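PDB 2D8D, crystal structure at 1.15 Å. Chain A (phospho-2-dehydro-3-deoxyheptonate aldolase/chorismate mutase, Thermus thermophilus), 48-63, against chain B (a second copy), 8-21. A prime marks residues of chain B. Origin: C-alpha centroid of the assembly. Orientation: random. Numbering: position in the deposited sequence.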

ATOM      1  N   LYS A  48     -17.638   8.019   5.882  1.00  9.39           N
ATOM      2  CA  LYS A  48     -17.325   9.435   5.704  1.00  9.88           C
ATOM      3  C   LYS A  48     -15.854   9.692   6.015  1.00  8.95           C
ATOM      4  O   LYS A  48     -15.189  10.452   5.311  1.00  8.57           O
ATOM      5  N   ARG A  49     -15.349   9.076   7.080  1.00  8.43           N
ATOM      6  CA  ARG A  49     -13.943   9.232   7.444  1.00  7.96           C
ATOM      7  C   ARG A  49     -13.091   8.634   6.328  1.00  6.92           C
ATOM      8  O   ARG A  49     -12.036   9.173   5.984  1.00  7.51           O
ATOM      9  N   GLU A  50     -13.552   7.530   5.748  1.00  7.30           N
ATOM     10  CA  GLU A  50     -12.806   6.909   4.666  1.00  7.68           C
ATOM     11  C   GLU A  50     -12.750   7.849   3.463  1.00  7.62           C
ATOM     12  O   GLU A  50     -11.696   8.012   2.849  1.00  7.41           O
ATOM     13  N   GLU A  51     -13.869   8.490   3.143  1.00  7.36           N
ATOM     14  CA  GLU A  51     -13.891   9.431   2.029  1.00  7.85           C
ATOM     15  C   GLU A  51     -12.990  10.635   2.321  1.00  7.58           C
ATOM     16  O   GLU A  51     -12.380  11.195   1.413  1.00  7.79           O
ATOM     17  N   GLU A  52     -12.910  11.027   3.590  1.00  7.42           N
ATOM     18  CA  GLU A  52     -12.065  12.147   4.001  1.00  8.78           C
ATOM     19  C   GLU A  52     -10.598  11.802   3.742  1.00  7.08           C
ATOM     20  O   GLU A  52      -9.828  12.630   3.237  1.00  7.63           O
ATOM     21  N   MET A  53     -10.206  10.582   4.100  1.00  7.00           N
ATOM     22  CA  MET A  53      -8.831  10.153   3.885  1.00  6.27           C
ATOM     23  C   MET A  53      -8.534  10.064   2.392  1.00  6.77           C
ATOM     24  O   MET A  53      -7.484  10.520   1.932  1.00  6.38           O
ATOM     25  N   LEU A  54      -9.455   9.487   1.628  1.00  6.87           N
ATOM     26  CA  LEU A  54      -9.265   9.394   0.187  1.00  7.22           C
ATOM     27  C   LEU A  54      -9.136  10.789  -0.412  1.00  7.76           C
ATOM     28  O   LEU A  54      -8.389  10.999  -1.368  1.00  7.48           O
ATOM     29  N   ALA A  55      -9.866  11.745   0.153  1.00  7.08           N
ATOM     30  CA  ALA A  55      -9.844  13.112  -0.349  1.00  7.61           C
ATOM     31  C   ALA A  55      -8.464  13.763  -0.290  1.00  6.97           C
ATOM     32  O   ALA A  55      -7.996  14.296  -1.298  1.00  7.16           O
ATOM     33  N   TYR A  56      -7.799  13.740   0.864  1.00  7.60           N
ATOM     34  CA  TYR A  56      -6.486  14.376   0.888  1.00  7.28           C
ATOM     35  C   TYR A  56      -5.435  13.553   0.158  1.00  7.34           C
ATOM     36  O   TYR A  56      -4.484  14.113  -0.382  1.00  7.52           O
ATOM     37  N   LEU A  57      -5.607  12.236   0.106  1.00  7.05           N
ATOM     38  CA  LEU A  57      -4.640  11.404  -0.601  1.00  7.19           C
ATOM     39  C   LEU A  57      -4.741  11.675  -2.100  1.00  7.53           C
ATOM     40  O   LEU A  57      -3.739  11.651  -2.817  1.00  8.50           O
ATOM     41  N   THR A  58      -5.958  11.952  -2.560  1.00  8.08           N
ATOM     42  CA  THR A  58      -6.206  12.265  -3.963  1.00  8.93           C
ATOM     43  C   THR A  58      -5.597  13.630  -4.283  1.00  8.72           C
ATOM     44  O   THR A  58      -4.894  13.794  -5.278  1.00  9.57           O
ATOM     45  N   ALA A  59      -5.865  14.609  -3.426  1.00  9.47           N
ATOM     46  CA  ALA A  59      -5.345  15.957  -3.624  1.00  8.99           C
ATOM     47  C   ALA A  59      -3.820  15.996  -3.584  1.00  8.66           C
ATOM     48  O   ALA A  59      -3.187  16.730  -4.344  1.00  9.12           O
ATOM     49  N   GLU A  60      -3.237  15.197  -2.699  1.00  8.86           N
ATOM     50  CA  GLU A  60      -1.792  15.169  -2.528  1.00  8.48           C
ATOM     51  C   GLU A  60      -1.041  14.206  -3.449  1.00  9.03           C
ATOM     52  O   GLU A  60       0.190  14.219  -3.480  1.00 10.05           O
ATOM     53  N   ASN A  61      -1.774  13.392  -4.205  1.00  8.82           N
ATOM     54  CA  ASN A  61      -1.162  12.418  -5.113  1.00  9.16           C
ATOM     55  C   ASN A  61      -0.106  13.074  -6.000  1.00 11.04           C
ATOM     56  O   ASN A  61      -0.420  13.927  -6.828  1.00 11.42           O
ATOM     57  N   PRO A  62       1.164  12.675  -5.845  1.00 11.55           N
ATOM     58  CA  PRO A  62       2.239  13.258  -6.653  1.00 13.60           C
ATOM     59  C   PRO A  62       2.533  12.484  -7.934  1.00 13.43           C
ATOM     60  O   PRO A  62       3.392  12.884  -8.722  1.00 15.58           O
ATOM     61  N   GLY A  63       1.816  11.388  -8.144  1.00 12.29           N
ATOM     62  CA  GLY A  63       2.066  10.571  -9.314  1.00 10.96           C
ATOM     63  C   GLY A  63       3.186   9.605  -8.963  1.00 11.06           C
ATOM     64  O   GLY A  63       3.755   9.709  -7.879  1.00 11.31           O
TER
ATOM     65  N   LEU B   8      -5.077   9.189  17.541  1.00  6.76           N
ATOM     66  CA  LEU B   8      -4.866   8.018  16.701  1.00  6.37           C
ATOM     67  C   LEU B   8      -5.204   8.324  15.245  1.00  6.58           C
ATOM     68  O   LEU B   8      -4.536   7.834  14.332  1.00  6.76           O
ATOM     69  N   ARG B   9      -6.234   9.138  15.026  1.00  6.73           N
ATOM     70  CA  ARG B   9      -6.611   9.507  13.665  1.00  7.35           C
ATOM     71  C   ARG B   9      -5.473  10.280  13.004  1.00  6.94           C
ATOM     72  O   ARG B   9      -5.215  10.128  11.812  1.00  6.97           O
ATOM     73  N   LYS B  10      -4.785  11.110  13.780  1.00  7.05           N
ATOM     74  CA  LYS B  10      -3.658  11.860  13.244  1.00  7.41           C
ATOM     75  C   LYS B  10      -2.520  10.903  12.893  1.00  6.35           C
ATOM     76  O   LYS B  10      -1.804  11.118  11.915  1.00  6.74           O
ATOM     77  N   GLU B  11      -2.348   9.847  13.682  1.00  6.23           N
ATOM     78  CA  GLU B  11      -1.312   8.870  13.377  1.00  6.17           C
ATOM     79  C   GLU B  11      -1.684   8.161  12.072  1.00  5.62           C
ATOM     80  O   GLU B  11      -0.824   7.896  11.234  1.00  6.12           O
ATOM     81  N   VAL B  12      -2.964   7.845  11.900  1.00  5.44           N
ATOM     82  CA  VAL B  12      -3.412   7.188  10.677  1.00  5.94           C
ATOM     83  C   VAL B  12      -3.157   8.106   9.472  1.00  5.49           C
ATOM     84  O   VAL B  12      -2.746   7.632   8.409  1.00  5.82           O
ATOM     85  N   ASP B  13      -3.381   9.411   9.632  1.00  5.83           N
ATOM     86  CA  ASP B  13      -3.127  10.351   8.537  1.00  6.67           C
ATOM     87  C   ASP B  13      -1.644  10.305   8.161  1.00  5.76           C
ATOM     88  O   ASP B  13      -1.297  10.286   6.983  1.00  6.21           O
ATOM     89  N   ARG B  14      -0.775  10.312   9.168  1.00  5.43           N
ATOM     90  CA  ARG B  14       0.662  10.256   8.934  1.00  6.12           C
ATOM     91  C   ARG B  14       1.040   8.987   8.179  1.00  5.64           C
ATOM     92  O   ARG B  14       1.797   9.028   7.209  1.00  5.60           O
ATOM     93  N   VAL B  15       0.511   7.858   8.637  1.00  4.90           N
ATOM     94  CA  VAL B  15       0.800   6.585   8.007  1.00  6.32           C
ATOM     95  C   VAL B  15       0.246   6.542   6.581  1.00  5.22           C
ATOM     96  O   VAL B  15       0.915   6.050   5.672  1.00  5.52           O
ATOM     97  N   ASN B  16      -0.964   7.060   6.379  1.00  4.94           N
ATOM     98  CA  ASN B  16      -1.550   7.099   5.038  1.00  5.20           C
ATOM     99  C   ASN B  16      -0.628   7.867   4.093  1.00  4.70           C
ATOM    100  O   ASN B  16      -0.383   7.440   2.963  1.00  5.56           O
ATOM    101  N   ARG B  17      -0.145   9.021   4.545  1.00  5.06           N
ATOM    102  CA  ARG B  17       0.728   9.838   3.716  1.00  5.01           C
ATOM    103  C   ARG B  17       2.036   9.124   3.409  1.00  5.46           C
ATOM    104  O   ARG B  17       2.555   9.230   2.300  1.00  5.84           O
ATOM    105  N   GLU B  18       2.561   8.384   4.379  1.00  5.55           N
ATOM    106  CA  GLU B  18       3.791   7.638   4.150  1.00  6.62           C
ATOM    107  C   GLU B  18       3.544   6.531   3.125  1.00  5.72           C
ATOM    108  O   GLU B  18       4.385   6.272   2.265  1.00  5.96           O
ATOM    109  N   ILE B  19       2.395   5.868   3.218  1.00  5.59           N
ATOM    110  CA  ILE B  19       2.070   4.814   2.262  1.00  6.00           C
ATOM    111  C   ILE B  19       1.958   5.418   0.859  1.00  5.23           C
ATOM    112  O   ILE B  19       2.435   4.830  -0.113  1.00  6.01           O
ATOM    113  N   LEU B  20       1.343   6.594   0.750  1.00  5.45           N
ATOM    114  CA  LEU B  20       1.223   7.245  -0.553  1.00  5.31           C
ATOM    115  C   LEU B  20       2.611   7.543  -1.121  1.00  5.53           C
ATOM    116  O   LEU B  20       2.869   7.338  -2.309  1.00  6.09           O
ATOM    117  N   ARG B  21       3.510   8.022  -0.268  1.00  6.15           N
ATOM    118  CA  ARG B  21       4.865   8.331  -0.699  1.00  6.50           C
ATOM    119  C   ARG B  21       5.591   7.066  -1.158  1.00  5.95           C
ATOM    120  O   ARG B  21       6.259   7.071  -2.192  1.00  7.03           O
TER

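Two helices from two copies of the protein run in broadly the same direction, their axes crossing at -40° and approaching no closer than 10.6 Å. That spacing leaves room for long side chains, and most of the contact is polar, closed by a leucine cluster at the C-terminal end.

At its centre lies Asp13′. Its CA-to-CB bond points sideways, but the m rotamer (chi1 -68°) brings the carboxylate to the partner helix, where OD1 collects three donor groups. Tyr56 OH donates to Asp13′ OD1 at 2.6 Å, a short bond. Arg49 NH2 donates to the same OD1 at 3.0 Å, forming a salt bridge, and Arg49 NH1 adds a weak bond to Asp13′ OD1 at 3.2 Å. A carboxylate suits this buried position because it can accept several hydrogens while offsetting the charge of the arginine.

Tyr56 points toward the other helix with chi1 at 62° (p), and its hydroxyl has both roles filled: while donating a hydrogen bond to Asp13′, it accepts one from Asn16′, with ND2 to Tyr56 OH at 3.0 Å and nearly straight. An amide serves well here, since Asn16′ (chi1 m) can also direct ND2 at Met53 SD, 3.3 Å away, in a weak hydrogen bond, while its OD1 is satisfied elsewhere in the structure. Met53, m at chi1 and t at chi2, is thus more than filler: the same sulfur packs against Val12′, SD to CG1 at 3.9 Å.

Arg49 reaches across with chi1 t and chi2 p. Besides serving Asp13′, its NH2 makes a weak bond to the backbone O of Arg9′ at 3.2 Å; that oxygen also accepts the helical bond from Asp13′ N. The guanidinium of Arg49 lies flat on that of Arg9′, centres 4.4 Å apart and planes at 20°. The like charges come close, Arg49 NH1 to Arg9′ NH2 at 4.2 Å, but acids lie nearby: Asp13′ pairs with Arg49, and Glu52 makes a long salt bridge to Arg9′, OE1 to NH2 at 3.7 Å.

Arg17′ forms the other charged site. Extended through m, t and t, it presents two parallel donors to the two oxygens of Glu60: NE to OE1 and NH2 to OE2, both 2.8 Å and close to linear. This pairing occupies the guanidinium edge and leaves a face free to stack on the Tyr56 ring, with planes at 24° and Arg17′ CZ 4.4 Å from the ring centroid, a cation-pi contact. Planar, charged arginine can use edge and face at once.

Beyond this network the contact turns apolar. Leu20′ (t, p) points in and touches Leu57, CD2 to CD2 at 4.0 Å, and Pro62, whose CD lies 4.1 Å from Leu20′ CG. Leu57 (m, t) starts sideways but turns its end inward, packing CD2 on Asn16′ CB at 4.0 Å. Nearby, Asn61 OD1 accepts from Gly63 N at 3.0 Å, so the amide oxygen beside Leu20′ is satisfied within its own chain.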

ATOM      1  CB  LYS A  48     -18.203  10.302   6.608  1.00 11.97           C
ATOM      2  CG  LYS A  48     -19.684  10.307   6.252  1.00 16.21           C
ATOM      3  CD  LYS A  48     -19.924  10.774   4.827  1.00 21.85           C
ATOM      4  CE  LYS A  48     -21.324  11.349   4.666  1.00 22.95           C
ATOM      5  NZ  LYS A  48     -22.386  10.436   5.175  1.00 24.75           N
ATOM      6  CB  ARG A  49     -13.661   8.533   8.781  1.00  8.97           C
ATOM      7  CG  ARG A  49     -12.186   8.300   9.123  1.00  9.29           C
ATOM      8  CD  ARG A  49     -11.330   9.564   9.211  1.00  9.82           C
ATOM      9  NE  ARG A  49      -9.991   9.196   9.677  1.00  9.99           N
ATOM     10  CZ  ARG A  49      -8.900   9.951   9.572  1.00 10.13           C
ATOM     11  NH1 ARG A  49      -8.958  11.151   9.013  1.00 11.81           N
ATOM     12  NH2 ARG A  49      -7.741   9.485  10.018  1.00 11.38           N
ATOM     13  CB  GLU A  50     -13.425   5.556   4.301  1.00  8.38           C
ATOM     14  CG  GLU A  50     -13.134   4.494   5.356  1.00 10.21           C
ATOM     15  CD  GLU A  50     -13.677   3.124   5.011  1.00 12.04           C
ATOM     16  OE1 GLU A  50     -13.974   2.877   3.827  1.00 14.00           O
ATOM     17  OE2 GLU A  50     -13.789   2.283   5.926  1.00 12.10           O
ATOM     18  CB  GLU A  51     -15.320   9.894   1.746  1.00  9.82           C
ATOM     19  CG  GLU A  51     -16.166   8.885   0.975  1.00 13.86           C
ATOM     20  CD  GLU A  51     -15.610   8.586  -0.408  1.00 15.01           C
ATOM     21  OE1 GLU A  51     -15.252   9.542  -1.130  1.00 17.67           O
ATOM     22  OE2 GLU A  51     -15.542   7.396  -0.783  1.00 19.31           O
ATOM     23  CB  GLU A  52     -12.270  12.434   5.488  1.00  9.73           C
ATOM     24  CG  GLU A  52     -13.628  13.019   5.837  1.00 18.47           C
ATOM     25  CD  GLU A  52     -13.972  12.868   7.309  1.00 19.97           C
ATOM     26  OE1 GLU A  52     -13.064  12.582   8.114  1.00 23.13           O
ATOM     27  OE2 GLU A  52     -15.158  13.041   7.662  1.00 24.42           O
ATOM     28  CB  MET A  53      -8.575   8.814   4.580  1.00  7.05           C
ATOM     29  CG  MET A  53      -8.675   8.926   6.096  1.00  7.53           C
ATOM     30  SD  MET A  53      -8.268   7.443   7.025  1.00  7.67           S
ATOM     31  CE  MET A  53      -9.667   6.396   6.614  1.00  9.20           C
ATOM     32  CB  LEU A  54     -10.444   8.681  -0.474  1.00  8.35           C
ATOM     33  CG  LEU A  54     -10.622   7.195  -0.164  1.00  7.30           C
ATOM     34  CD1 LEU A  54     -11.905   6.690  -0.798  1.00  9.78           C
ATOM     35  CD2 LEU A  54      -9.432   6.412  -0.689  1.00  9.36           C
ATOM     36  CB  ALA A  55     -10.862  13.966   0.403  1.00  8.13           C
ATOM     37  CB  TYR A  56      -6.011  14.740   2.316  1.00  7.70           C
ATOM     38  CG  TYR A  56      -5.818  13.613   3.310  1.00  6.63           C
ATOM     39  CD1 TYR A  56      -6.727  13.421   4.350  1.00  7.50           C
ATOM     40  CD2 TYR A  56      -4.711  12.762   3.237  1.00  7.41           C
ATOM     41  CE1 TYR A  56      -6.539  12.415   5.293  1.00  7.86           C
ATOM     42  CE2 TYR A  56      -4.517  11.749   4.176  1.00  7.21           C
ATOM     43  CZ  TYR A  56      -5.437  11.582   5.199  1.00  6.81           C
ATOM     44  OH  TYR A  56      -5.273  10.563   6.110  1.00  8.19           O
ATOM     45  CB  LEU A  57      -4.881   9.926  -0.287  1.00  7.31           C
ATOM     46  CG  LEU A  57      -4.567   9.559   1.171  1.00  6.52           C
ATOM     47  CD1 LEU A  57      -5.111   8.179   1.486  1.00  7.05           C
ATOM     48  CD2 LEU A  57      -3.059   9.622   1.416  1.00  8.00           C
ATOM     49  CB  THR A  58      -7.725  12.318  -4.256  1.00  8.48           C
ATOM     50  OG1 THR A  58      -8.296  11.025  -4.029  1.00 10.52           O
ATOM     51  CG2 THR A  58      -7.982  12.738  -5.698  1.00 11.67           C
ATOM     52  CB  ALA A  59      -5.910  16.888  -2.561  1.00 10.81           C
ATOM     53  CB  GLU A  60      -1.471  14.856  -1.064  1.00  7.91           C
ATOM     54  CG  GLU A  60      -1.887  15.970  -0.110  1.00  8.59           C
ATOM     55  CD  GLU A  60      -1.924  15.541   1.345  1.00  8.83           C
ATOM     56  OE1 GLU A  60      -1.226  14.568   1.708  1.00  9.72           O
ATOM     57  OE2 GLU A  60      -2.644  16.189   2.136  1.00  8.09           O
ATOM     58  CB  ASN A  61      -2.235  11.778  -5.994  1.00  9.46           C
ATOM     59  CG  ASN A  61      -1.665  10.757  -6.957  1.00  8.69           C
ATOM     60  OD1 ASN A  61      -0.559  10.259  -6.754  1.00  9.15           O
ATOM     61  ND2 ASN A  61      -2.410  10.449  -8.012  1.00  9.98           N
ATOM     62  CB  PRO A  62       3.418  13.215  -5.700  1.00 15.02           C
ATOM     63  CG  PRO A  62       3.223  11.877  -5.048  1.00 14.99           C
ATOM     64  CD  PRO A  62       1.720  11.846  -4.759  1.00 12.87           C
TER
ATOM     65  CB  LEU B   8      -5.702   6.844  17.216  1.00  7.19           C
ATOM     66  CG  LEU B   8      -5.119   6.177  18.468  1.00  7.77           C
ATOM     67  CD1 LEU B   8      -6.186   5.378  19.191  1.00  8.23           C
ATOM     68  CD2 LEU B   8      -3.948   5.289  18.064  1.00  8.49           C
ATOM     69  CB  ARG B   9      -7.898  10.339  13.670  1.00  8.94           C
ATOM     70  CG  ARG B   9      -9.162   9.504  13.841  1.00 13.10           C
ATOM     71  CD  ARG B   9     -10.365  10.358  14.215  1.00 16.90           C
ATOM     72  NE  ARG B   9     -10.678  11.370  13.208  1.00 20.59           N
ATOM     73  CZ  ARG B   9     -11.805  11.402  12.501  1.00 20.75           C
ATOM     74  NH1 ARG B   9     -12.734  10.473  12.682  1.00 20.45           N
ATOM     75  NH2 ARG B   9     -12.006  12.370  11.618  1.00 23.37           N
ATOM     76  CB  LYS B  10      -3.195  12.918  14.247  1.00  9.36           C
ATOM     77  CG  LYS B  10      -4.101  14.144  14.280  1.00 14.41           C
ATOM     78  CD  LYS B  10      -4.086  14.875  12.939  1.00 20.17           C
ATOM     79  CE  LYS B  10      -5.450  14.866  12.258  1.00 22.18           C
ATOM     80  NZ  LYS B  10      -6.442  15.739  12.946  1.00 24.23           N
ATOM     81  CB  GLU B  11      -1.181   7.837  14.497  1.00  7.16           C
ATOM     82  CG  GLU B  11      -0.706   8.387  15.841  1.00  7.14           C
ATOM     83  CD  GLU B  11       0.613   9.140  15.760  1.00  9.20           C
ATOM     84  OE1 GLU B  11       1.426   8.864  14.853  1.00 12.17           O
ATOM     85  OE2 GLU B  11       0.846  10.010  16.625  1.00  9.48           O
ATOM     86  CB  VAL B  12      -4.911   6.798  10.758  1.00  5.65           C
ATOM     87  CG1 VAL B  12      -5.414   6.342   9.393  1.00  7.32           C
ATOM     88  CG2 VAL B  12      -5.099   5.684  11.785  1.00  7.00           C
ATOM     89  CB  ASP B  13      -3.476  11.792   8.928  1.00  7.33           C
ATOM     90  CG  ASP B  13      -4.966  12.024   9.119  1.00  7.45           C
ATOM     91  OD1 ASP B  13      -5.797  11.254   8.590  1.00  7.89           O
ATOM     92  OD2 ASP B  13      -5.309  13.013   9.799  1.00  9.84           O
ATOM     93  CB  ARG B  14       1.424  10.303  10.263  1.00  6.81           C
ATOM     94  CG  ARG B  14       2.918  10.004  10.134  1.00  9.30           C
ATOM     95  CD  ARG B  14       3.614   9.994  11.488  1.00 10.26           C
ATOM     96  NE  ARG B  14       3.072   8.977  12.388  1.00 10.04           N
ATOM     97  CZ  ARG B  14       3.329   7.674  12.315  1.00  9.90           C
ATOM     98  NH1 ARG B  14       4.134   7.191  11.377  1.00 12.46           N
ATOM     99  NH2 ARG B  14       2.778   6.850  13.193  1.00 10.88           N
ATOM    100  CB  VAL B  15       0.251   5.424   8.865  1.00  6.54           C
ATOM    101  CG1 VAL B  15       0.367   4.110   8.115  1.00  9.49           C
ATOM    102  CG2 VAL B  15       1.036   5.346  10.174  1.00  7.69           C
ATOM    103  CB  ASN B  16      -2.902   7.817   5.026  1.00  5.84           C
ATOM    104  CG  ASN B  16      -4.047   6.966   5.542  1.00  6.03           C
ATOM    105  OD1 ASN B  16      -3.953   5.744   5.637  1.00  6.72           O
ATOM    106  ND2 ASN B  16      -5.156   7.624   5.852  1.00  6.95           N
ATOM    107  CB  ARG B  17       0.962  11.197   4.384  1.00  5.87           C
ATOM    108  CG  ARG B  17      -0.260  12.106   4.273  1.00  5.69           C
ATOM    109  CD  ARG B  17      -0.040  13.484   4.888  1.00  8.19           C
ATOM    110  NE  ARG B  17      -1.122  14.394   4.519  1.00  7.89           N
ATOM    111  CZ  ARG B  17      -2.040  14.873   5.354  1.00  8.19           C
ATOM    112  NH1 ARG B  17      -2.022  14.543   6.638  1.00  8.77           N
ATOM    113  NH2 ARG B  17      -2.993  15.673   4.895  1.00  8.59           N
ATOM    114  CB  GLU B  18       4.306   7.033   5.456  1.00  7.43           C
ATOM    115  CG  GLU B  18       4.884   8.043   6.435  1.00 14.72           C
ATOM    116  CD  GLU B  18       5.482   7.391   7.667  1.00 19.38           C
ATOM    117  OE1 GLU B  18       6.251   6.419   7.509  1.00 20.62           O
ATOM    118  OE2 GLU B  18       5.194   7.854   8.790  1.00 23.02           O
ATOM    119  CB  ILE B  19       0.758   4.084   2.659  1.00  5.88           C
ATOM    120  CG1 ILE B  19       0.993   3.278   3.942  1.00  6.61           C
ATOM    121  CG2 ILE B  19       0.300   3.163   1.536  1.00  6.32           C
ATOM    122  CD1 ILE B  19      -0.268   2.710   4.557  1.00  7.63           C
ATOM    123  CB  LEU B  20       0.422   8.545  -0.432  1.00  6.87           C
ATOM    124  CG  LEU B  20       0.339   9.420  -1.692  1.00  7.22           C
ATOM    125  CD1 LEU B  20      -0.331   8.668  -2.839  1.00  7.88           C
ATOM    126  CD2 LEU B  20      -0.434  10.690  -1.358  1.00  7.99           C
ATOM    127  CB  ARG B  21       5.652   8.985   0.439  1.00  7.74           C
ATOM    128  CG  ARG B  21       7.030   9.478   0.021  1.00  8.96           C
ATOM    129  CD  ARG B  21       7.793  10.095   1.184  1.00 12.54           C
ATOM    130  NE  ARG B  21       8.222   9.095   2.161  1.00 17.98           N
ATOM    131  CZ  ARG B  21       9.125   8.150   1.914  1.00 19.19           C
ATOM    132  NH1 ARG B  21       9.699   8.073   0.721  1.00 22.86           N
ATOM    133  NH2 ARG B  21       9.452   7.280   2.860  1.00 22.18           N
TER